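Local coordinates for protein ADP-ribosyltransferase (PDB 1OJQ) that probably transfers ADP-ribose from NAD+ to a target protein, as a member of the C3 family of bacterial exoenzymes, at residues S137-V142 with Q179-P184; S80-R85 with K155-K160. All coordinates share one frame; numbering follows the deposited sequence.

Contact 1 of 2, residues S137-V142 with Q179-P184; sequences SSTQLV and QEVLLP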
ATOM      1  N   SER A 137       1.288   1.150  -5.617  1.00  6.94           N
ATOM      2  CA  SER A 137       1.251   1.004  -4.160  1.00  5.65           C
ATOM      3  C   SER A 137       1.218  -0.476  -3.787  1.00  8.49           C
ATOM      4  O   SER A 137       0.313  -1.217  -4.212  1.00 10.50           O
ATOM      5  CB  SER A 137       0.010   1.675  -3.588  1.00  9.14           C
ATOM      6  OG  SER A 137       0.040   3.086  -3.761  1.00  8.65           O
ATOM      7  N   SER A 138       2.195  -0.890  -3.003  1.00  8.13           N
ATOM      8  CA  SER A 138       2.275  -2.275  -2.548  1.00  9.69           C
ATOM      9  C   SER A 138       1.639  -2.394  -1.169  1.00  9.56           C
ATOM     10  O   SER A 138       2.050  -1.659  -0.282  1.00 11.63           O
ATOM     11  CB  SER A 138       3.733  -2.736  -2.492  1.00 11.73           C
ATOM     12  OG  SER A 138       4.310  -2.597  -3.791  1.00 19.08           O
ATOM     13  N   THR A 139       0.678  -3.279  -0.995  1.00  8.62           N
ATOM     14  CA  THR A 139      -0.084  -3.414   0.235  1.00  4.83           C
ATOM     15  C   THR A 139      -0.241  -4.897   0.528  1.00  7.63           C
ATOM     16  O   THR A 139       0.191  -5.696  -0.312  1.00  8.08           O
ATOM     17  CB  THR A 139      -1.491  -2.785   0.136  1.00  7.48           C
ATOM     18  OG1 THR A 139      -2.319  -3.592  -0.731  1.00  6.91           O
ATOM     19  CG2 THR A 139      -1.428  -1.395  -0.486  1.00  9.17           C
ATOM     20  N   GLN A 140      -0.828  -5.254   1.663  1.00  5.53           N
ATOM     21  CA  GLN A 140      -1.053  -6.667   1.955  1.00  7.20           C
ATOM     22  C   GLN A 140      -2.406  -6.880   2.628  1.00  6.32           C
ATOM     23  O   GLN A 140      -2.935  -6.040   3.368  1.00  7.36           O
ATOM     24  CB  GLN A 140       0.081  -7.268   2.784  1.00 16.69           C
ATOM     25  CG  GLN A 140       0.444  -6.660   4.103  1.00 13.95           C
ATOM     26  CD  GLN A 140       1.725  -7.186   4.729  1.00 16.06           C
ATOM     27  OE1 GLN A 140       2.263  -8.246   4.389  1.00 11.91           O
ATOM     28  NE2 GLN A 140       2.246  -6.440   5.700  1.00  4.35           N
ATOM     29  N   LEU A 141      -2.965  -8.067   2.367  1.00  4.91           N
ATOM     30  CA  LEU A 141      -4.253  -8.398   2.991  1.00  8.08           C
ATOM     31  C   LEU A 141      -4.139  -8.717   4.471  1.00  7.59           C
ATOM     32  O   LEU A 141      -5.070  -8.480   5.244  1.00 11.35           O
ATOM     33  CB  LEU A 141      -4.900  -9.629   2.337  1.00 12.01           C
ATOM     34  CG  LEU A 141      -5.661  -9.444   1.034  1.00 14.72           C
ATOM     35  CD1 LEU A 141      -6.097 -10.819   0.512  1.00 17.65           C
ATOM     36  CD2 LEU A 141      -6.852  -8.501   1.185  1.00  8.04           C
ATOM     37  N   VAL A 142      -3.017  -9.292   4.884  1.00  9.09           N
ATOM     38  CA  VAL A 142      -2.762  -9.628   6.291  1.00  6.14           C
ATOM     39  C   VAL A 142      -1.599  -8.781   6.796  1.00  8.18           C
ATOM     40  O   VAL A 142      -0.468  -8.884   6.313  1.00  8.48           O
ATOM     41  CB  VAL A 142      -2.456 -11.115   6.489  1.00  7.50           C
ATOM     42  CG1 VAL A 142      -2.214 -11.455   7.956  1.00 10.42           C
ATOM     43  CG2 VAL A 142      -3.609 -11.957   5.939  1.00 10.87           C
ATOM     44  N   GLN A 179       1.116 -11.918   1.183  1.00  6.21           N
ATOM     45  CA  GLN A 179      -0.293 -11.645   0.891  1.00  8.87           C
ATOM     46  C   GLN A 179      -0.441 -10.331   0.136  1.00  5.23           C
ATOM     47  O   GLN A 179      -1.349  -9.550   0.410  1.00  7.88           O
ATOM     48  CB  GLN A 179      -1.091 -11.630   2.206  1.00  6.93           C
ATOM     49  CG  GLN A 179      -1.166 -13.019   2.839  1.00  5.57           C
ATOM     50  CD  GLN A 179      -1.992 -14.011   2.041  1.00 10.01           C
ATOM     51  OE1 GLN A 179      -1.856 -15.223   2.294  1.00 12.75           O
ATOM     52  NE2 GLN A 179      -2.847 -13.602   1.128  1.00  3.17           N
ATOM     53  N   GLU A 180       0.457 -10.073  -0.810  1.00  5.99           N
ATOM     54  CA  GLU A 180       0.514  -8.763  -1.440  1.00  4.23           C
ATOM     55  C   GLU A 180      -0.632  -8.490  -2.398  1.00  4.16           C
ATOM     56  O   GLU A 180      -1.026  -9.284  -3.233  1.00  6.90           O
ATOM     57  CB  GLU A 180       1.859  -8.572  -2.183  1.00  5.11           C
ATOM     58  CG  GLU A 180       1.946  -7.134  -2.748  1.00  4.80           C
ATOM     59  CD  GLU A 180       3.330  -6.745  -3.216  1.00 13.30           C
ATOM     60  OE1 GLU A 180       4.302  -7.506  -3.002  1.00 12.14           O
ATOM     61  OE2 GLU A 180       3.455  -5.642  -3.814  1.00 14.48           O
ATOM     62  N   VAL A 181      -1.168  -7.275  -2.264  1.00  5.98           N
ATOM     63  CA  VAL A 181      -2.118  -6.711  -3.224  1.00  6.62           C
ATOM     64  C   VAL A 181      -1.449  -5.505  -3.871  1.00  7.41           C
ATOM     65  O   VAL A 181      -0.972  -4.634  -3.123  1.00  7.38           O
ATOM     66  CB  VAL A 181      -3.437  -6.305  -2.545  1.00  4.11           C
ATOM     67  CG1 VAL A 181      -4.325  -5.485  -3.457  1.00  6.63           C
ATOM     68  CG2 VAL A 181      -4.127  -7.588  -2.072  1.00  7.88           C
ATOM     69  N   LEU A 182      -1.373  -5.449  -5.185  1.00  6.22           N
ATOM     70  CA  LEU A 182      -0.741  -4.327  -5.885  1.00  5.26           C
ATOM     71  C   LEU A 182      -1.807  -3.364  -6.376  1.00  4.94           C
ATOM     72  O   LEU A 182      -2.706  -3.808  -7.092  1.00  7.50           O
ATOM     73  CB  LEU A 182       0.107  -4.904  -7.022  1.00  7.24           C
ATOM     74  CG  LEU A 182       1.093  -3.944  -7.685  1.00 18.59           C
ATOM     75  CD1 LEU A 182       2.095  -3.417  -6.665  1.00 14.47           C
ATOM     76  CD2 LEU A 182       1.760  -4.641  -8.863  1.00  8.77           C
ATOM     77  N   LEU A 183      -1.757  -2.087  -6.023  1.00  6.21           N
ATOM     78  CA  LEU A 183      -2.730  -1.090  -6.469  1.00  5.60           C
ATOM     79  C   LEU A 183      -2.194  -0.223  -7.598  1.00  5.03           C
ATOM     80  O   LEU A 183      -0.979  -0.026  -7.717  1.00  6.15           O
ATOM     81  CB  LEU A 183      -3.150  -0.190  -5.285  1.00  3.59           C
ATOM     82  CG  LEU A 183      -3.607  -0.929  -4.011  1.00  7.72           C
ATOM     83  CD1 LEU A 183      -3.917   0.053  -2.886  1.00  8.63           C
ATOM     84  CD2 LEU A 183      -4.793  -1.815  -4.351  1.00 11.18           C
ATOM     85  N   PRO A 184      -3.065   0.316  -8.442  1.00  4.28           N
ATOM     86  CA  PRO A 184      -2.676   1.160  -9.553  1.00  2.60           C
ATOM     87  C   PRO A 184      -1.820   2.345  -9.120  1.00  5.88           C
ATOM     88  O   PRO A 184      -1.941   2.865  -8.012  1.00  7.60           O
ATOM     89  CB  PRO A 184      -4.007   1.756 -10.040  1.00  6.63           C
ATOM     90  CG  PRO A 184      -5.027   0.755  -9.635  1.00  9.71           C
ATOM     91  CD  PRO A 184      -4.523   0.114  -8.376  1.00  5.16           C
TER
HETATM   92  O   HOH W   1      -0.338   3.975  -6.245  1.00  7.17           O

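Contact 2 of 2, residues S80-R85 with K155-K160; sequences SVYVYR and KLELPK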
ATOM      1  N   SER A  80     -15.574  -4.879  -0.915  1.00  7.82           N
ATOM      2  CA  SER A  80     -14.822  -3.832  -0.215  1.00 10.50           C
ATOM      3  C   SER A  80     -13.851  -4.548   0.715  1.00 10.25           C
ATOM      4  O   SER A  80     -14.225  -5.572   1.309  1.00  8.88           O
ATOM      5  CB  SER A  80     -15.795  -2.927   0.521  1.00 13.67           C
ATOM      6  OG  SER A  80     -15.162  -2.135   1.504  1.00 24.43           O
ATOM      7  N   VAL A  81     -12.609  -4.091   0.859  1.00  5.30           N
ATOM      8  CA  VAL A  81     -11.673  -4.850   1.701  1.00  5.51           C
ATOM      9  C   VAL A  81     -10.615  -3.934   2.304  1.00  9.35           C
ATOM     10  O   VAL A  81     -10.289  -2.938   1.644  1.00  9.64           O
ATOM     11  CB  VAL A  81     -10.968  -5.953   0.869  1.00 11.24           C
ATOM     12  CG1 VAL A  81     -10.260  -5.355  -0.345  1.00  6.91           C
ATOM     13  CG2 VAL A  81      -9.977  -6.760   1.697  1.00  8.43           C
ATOM     14  N   TYR A  82     -10.097  -4.246   3.496  1.00  5.75           N
ATOM     15  CA  TYR A  82      -8.935  -3.501   3.983  1.00  4.60           C
ATOM     16  C   TYR A  82      -7.624  -4.151   3.541  1.00  7.12           C
ATOM     17  O   TYR A  82      -7.474  -5.367   3.608  1.00  9.05           O
ATOM     18  CB  TYR A  82      -8.880  -3.426   5.515  1.00 10.43           C
ATOM     19  CG  TYR A  82      -9.783  -2.341   6.076  1.00 10.34           C
ATOM     20  CD1 TYR A  82     -11.015  -2.660   6.620  1.00  5.01           C
ATOM     21  CD2 TYR A  82      -9.370  -1.012   6.037  1.00 11.21           C
ATOM     22  CE1 TYR A  82     -11.827  -1.657   7.124  1.00  9.82           C
ATOM     23  CE2 TYR A  82     -10.173  -0.000   6.537  1.00  5.20           C
ATOM     24  CZ  TYR A  82     -11.395  -0.351   7.075  1.00  7.93           C
ATOM     25  OH  TYR A  82     -12.199   0.647   7.575  1.00  9.77           O
ATOM     26  N   VAL A  83      -6.674  -3.327   3.120  1.00  6.96           N
ATOM     27  CA  VAL A  83      -5.306  -3.823   2.919  1.00  6.23           C
ATOM     28  C   VAL A  83      -4.391  -2.947   3.778  1.00  7.51           C
ATOM     29  O   VAL A  83      -4.814  -1.854   4.189  1.00  8.59           O
ATOM     30  CB  VAL A  83      -4.861  -3.792   1.456  1.00  5.40           C
ATOM     31  CG1 VAL A  83      -5.719  -4.795   0.681  1.00  8.70           C
ATOM     32  CG2 VAL A  83      -4.962  -2.422   0.813  1.00  7.86           C
ATOM     33  N   TYR A  84      -3.171  -3.421   4.005  1.00  6.31           N
ATOM     34  CA  TYR A  84      -2.259  -2.776   4.926  1.00  7.87           C
ATOM     35  C   TYR A  84      -0.899  -2.501   4.312  1.00 14.04           C
ATOM     36  O   TYR A  84      -0.434  -3.212   3.421  1.00  8.39           O
ATOM     37  CB  TYR A  84      -2.074  -3.699   6.140  1.00  9.52           C
ATOM     38  CG  TYR A  84      -3.386  -3.896   6.875  1.00 12.18           C
ATOM     39  CD1 TYR A  84      -4.302  -4.881   6.527  1.00 11.65           C
ATOM     40  CD2 TYR A  84      -3.691  -3.064   7.944  1.00 15.17           C
ATOM     41  CE1 TYR A  84      -5.491  -5.023   7.235  1.00  9.89           C
ATOM     42  CE2 TYR A  84      -4.868  -3.196   8.649  1.00  9.20           C
ATOM     43  CZ  TYR A  84      -5.761  -4.185   8.289  1.00 15.63           C
ATOM     44  OH  TYR A  84      -6.931  -4.279   9.003  1.00 11.51           O
ATOM     45  N   ARG A  85      -0.256  -1.457   4.825  1.00 11.44           N
ATOM     46  CA  ARG A  85       1.108  -1.149   4.384  1.00  9.23           C
ATOM     47  C   ARG A  85       1.910  -0.767   5.617  1.00  7.13           C
ATOM     48  O   ARG A  85       1.529   0.202   6.298  1.00  8.71           O
ATOM     49  CB  ARG A  85       1.099  -0.017   3.373  1.00 11.90           C
ATOM     50  CG  ARG A  85       2.428   0.130   2.643  1.00 20.05           C
ATOM     51  N   LYS A 155      -3.693   1.560   7.052  1.00  5.64           N
ATOM     52  CA  LYS A 155      -4.850   0.664   6.932  1.00  5.09           C
ATOM     53  C   LYS A 155      -5.825   1.265   5.945  1.00  5.57           C
ATOM     54  O   LYS A 155      -6.470   2.293   6.183  1.00  6.09           O
ATOM     55  CB  LYS A 155      -5.406   0.455   8.341  1.00  3.17           C
ATOM     56  CG  LYS A 155      -6.756  -0.225   8.428  1.00 10.82           C
ATOM     57  CD  LYS A 155      -7.188  -0.442   9.876  1.00 10.11           C
ATOM     58  CE  LYS A 155      -8.581  -1.056   9.948  1.00 12.53           C
ATOM     59  NZ  LYS A 155      -9.070  -1.134  11.362  1.00 11.43           N
ATOM     60  N   LEU A 156      -5.921   0.647   4.771  1.00  3.41           N
ATOM     61  CA  LEU A 156      -6.620   1.252   3.646  1.00  5.40           C
ATOM     62  C   LEU A 156      -7.894   0.521   3.255  1.00  5.49           C
ATOM     63  O   LEU A 156      -7.821  -0.653   2.883  1.00  9.34           O
ATOM     64  CB  LEU A 156      -5.701   1.282   2.420  1.00  4.70           C
ATOM     65  CG  LEU A 156      -4.413   2.088   2.568  1.00  4.82           C
ATOM     66  CD1 LEU A 156      -3.606   1.984   1.261  1.00 12.56           C
ATOM     67  CD2 LEU A 156      -4.705   3.530   2.926  1.00  7.50           C
ATOM     68  N   GLU A 157      -9.035   1.188   3.338  1.00  5.51           N
ATOM     69  CA  GLU A 157     -10.283   0.574   2.875  1.00  6.84           C
ATOM     70  C   GLU A 157     -10.396   0.707   1.357  1.00  6.10           C
ATOM     71  O   GLU A 157     -10.468   1.821   0.843  1.00  6.78           O
ATOM     72  CB  GLU A 157     -11.489   1.245   3.534  1.00 11.43           C
ATOM     73  CG  GLU A 157     -12.792   0.476   3.340  1.00 11.11           C
ATOM     74  CD  GLU A 157     -13.989   1.353   3.682  1.00 21.01           C
ATOM     75  OE1 GLU A 157     -15.089   1.154   3.139  1.00 44.48           O
ATOM     76  OE2 GLU A 157     -13.834   2.271   4.506  1.00 26.64           O
ATOM     77  N   LEU A 158     -10.425  -0.394   0.615  1.00  5.21           N
ATOM     78  CA  LEU A 158     -10.566  -0.352  -0.826  1.00  4.12           C
ATOM     79  C   LEU A 158     -12.038  -0.523  -1.202  1.00  7.05           C
ATOM     80  O   LEU A 158     -12.631  -1.499  -0.734  1.00  8.79           O
ATOM     81  CB  LEU A 158      -9.814  -1.495  -1.504  1.00  8.99           C
ATOM     82  CG  LEU A 158      -8.329  -1.620  -1.194  1.00 10.28           C
ATOM     83  CD1 LEU A 158      -7.723  -2.741  -2.018  1.00 13.47           C
ATOM     84  CD2 LEU A 158      -7.633  -0.285  -1.447  1.00  8.39           C
ATOM     85  N   PRO A 159     -12.590   0.352  -1.996  1.00  5.04           N
ATOM     86  CA  PRO A 159     -13.988   0.167  -2.424  1.00  6.67           C
ATOM     87  C   PRO A 159     -14.191  -1.111  -3.223  1.00 13.69           C
ATOM     88  O   PRO A 159     -13.308  -1.582  -3.944  1.00 11.29           O
ATOM     89  CB  PRO A 159     -14.224   1.359  -3.354  1.00  8.25           C
ATOM     90  CG  PRO A 159     -13.202   2.383  -2.975  1.00 11.88           C
ATOM     91  CD  PRO A 159     -11.999   1.598  -2.535  1.00  6.40           C
ATOM     92  N   LYS A 160     -15.379  -1.698  -3.111  1.00  5.97           N
ATOM     93  CA  LYS A 160     -15.669  -2.830  -3.988  1.00  5.11           C
ATOM     94  C   LYS A 160     -15.580  -2.384  -5.435  1.00  6.89           C
ATOM     95  O   LYS A 160     -16.014  -1.300  -5.846  1.00  9.48           O
ATOM     96  CB  LYS A 160     -17.050  -3.365  -3.621  1.00  6.98           C
ATOM     97  CG  LYS A 160     -17.517  -4.502  -4.499  1.00 10.74           C
ATOM     98  CD  LYS A 160     -18.929  -4.971  -4.147  1.00 14.93           C
ATOM     99  CE  LYS A 160     -19.254  -6.148  -5.086  1.00 15.69           C
ATOM    100  NZ  LYS A 160     -20.423  -6.890  -4.531  1.00 23.48           N
TER
HETATM  101  O   HOH W   2      -7.385  -3.356  11.614  1.00 22.82           O

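Contact 1 of 2, residues S137-V142 with Q179-P184
Strand 137-140 runs antiparallel to strand 180-183, forming one edge of the smaller, three-stranded sheet of the ADP-ribosyltransferase fold. Of the two hydrogen-bonded pairs, Thr139 with Val181 is buried on both sides. With chi1 at 71°, the Thr139 hydroxyl sits between its own backbone N and carbonyl carbon, the crowded position, and from there it bends back to the neighbouring strand. OG1 donates to Val181 O at 2.9 Å, approaching from above the carbonyl plane, while Thr139 N reaches the same oxygen nearly along the C=O axis at 3.0 Å. The two donors grip Val181 O together, and the OG1 bond holds the side-chain rotation of Thr139. Its CG2, anti to the carbonyl carbon, meets Leu183 CD1 at 3.7 Å, the two side chains crossing at about a right angle. Just past the strand, Leu141 CG rests obliquely on Val181 CG2. There Leu141 N bonds to Gln179 O in the carbonyl plane, and Gln179 OE1 is held by Thr13 of helix 9-23. At the other end a water accepts from Ser137 OG and donates to Pro184 O.

Ser138, Gln140, Glu180 and Leu182 occupy the opposite face. Glu180, an NAD+-binding residue, has CG anti to its backbone N (chi1 -175°) and an extended chain that brings OE2 to 3.2 Å from Ser138 OG, at best a weak hydrogen bond. Were the Ser138 proton turned to it, the hydroxyl could slightly favour the ionised carboxylate, though holding it only loosely.

Contact 2 of 2, residues S80-R85 with K155-K160
In the five-stranded mixed sheet of the ADP-ribosyltransferase fold, edge strand 81-87 pairs antiparallel with strand 152-158, which is bordered on its other flank by strand 203-209. Two hydrogen-bonded pairs, Val81 with Leu158 and Val83 with Leu156, supply four main-chain bonds; the shortest, from Leu158 N to Val81 O, spans 2.7 Å and is almost straight. The side chains of these four residues make up the tight, buried face. Leu158 CG is anti to its carbonyl carbon (chi1 -56°), so that its side chain crosses that of Val83 at about a right angle, CD1 3.9 Å from Val83 CG1 and almost as close to CG2. Leu158 CD1 also meets Val81 CG1, and Val83 CG2 touches Leu156 CB.

The reverse face is the solvent side: Tyr82, Lys155 and Glu157 are partly exposed there, although their chains still lie close. The Tyr82 ring stands between two extended side chains. Lys155 CE lies over the centre of one ring face, a CH-pi contact 3.9 Å from the centroid, with NZ beyond it too distant for more than a weak cation-pi attraction. Glu157 approaches the opposite face, its CG offset toward the rim and its carboxylate plane turned 51° from the ring. The lysine chain also runs alongside Tyr84, Lys155 CG lying 3.5 Å from Tyr84 CE2. Tyr84 OH is hydrogen-bonded to Asn5 ND2, and one water joins that hydroxyl to Lys155 NZ, 2.8 Å from each.

How the contacts relate
The two contacts, with centres about 9 Å apart, meet where edge strand 81-87 of the larger sheet abuts strand 137-140 of the smaller one. A probable hydrogen bond from Tyr84 N to Gln140 O (2.7 Å) ties the strands together. Beside it the buried faces merge: Thr139 OG1 packs 3.3 Å from Val83 CG2, and Leu141 lies against Val81 and Val83. Three residues known to bind NAD+ converge around this junction, Gln140 and Glu180 from contact 1 and Arg85 from contact 2. Ser138 O is 3.4 Å from Arg85 CG, beyond which the arginine is not modelled; the model has no NAD+ bound.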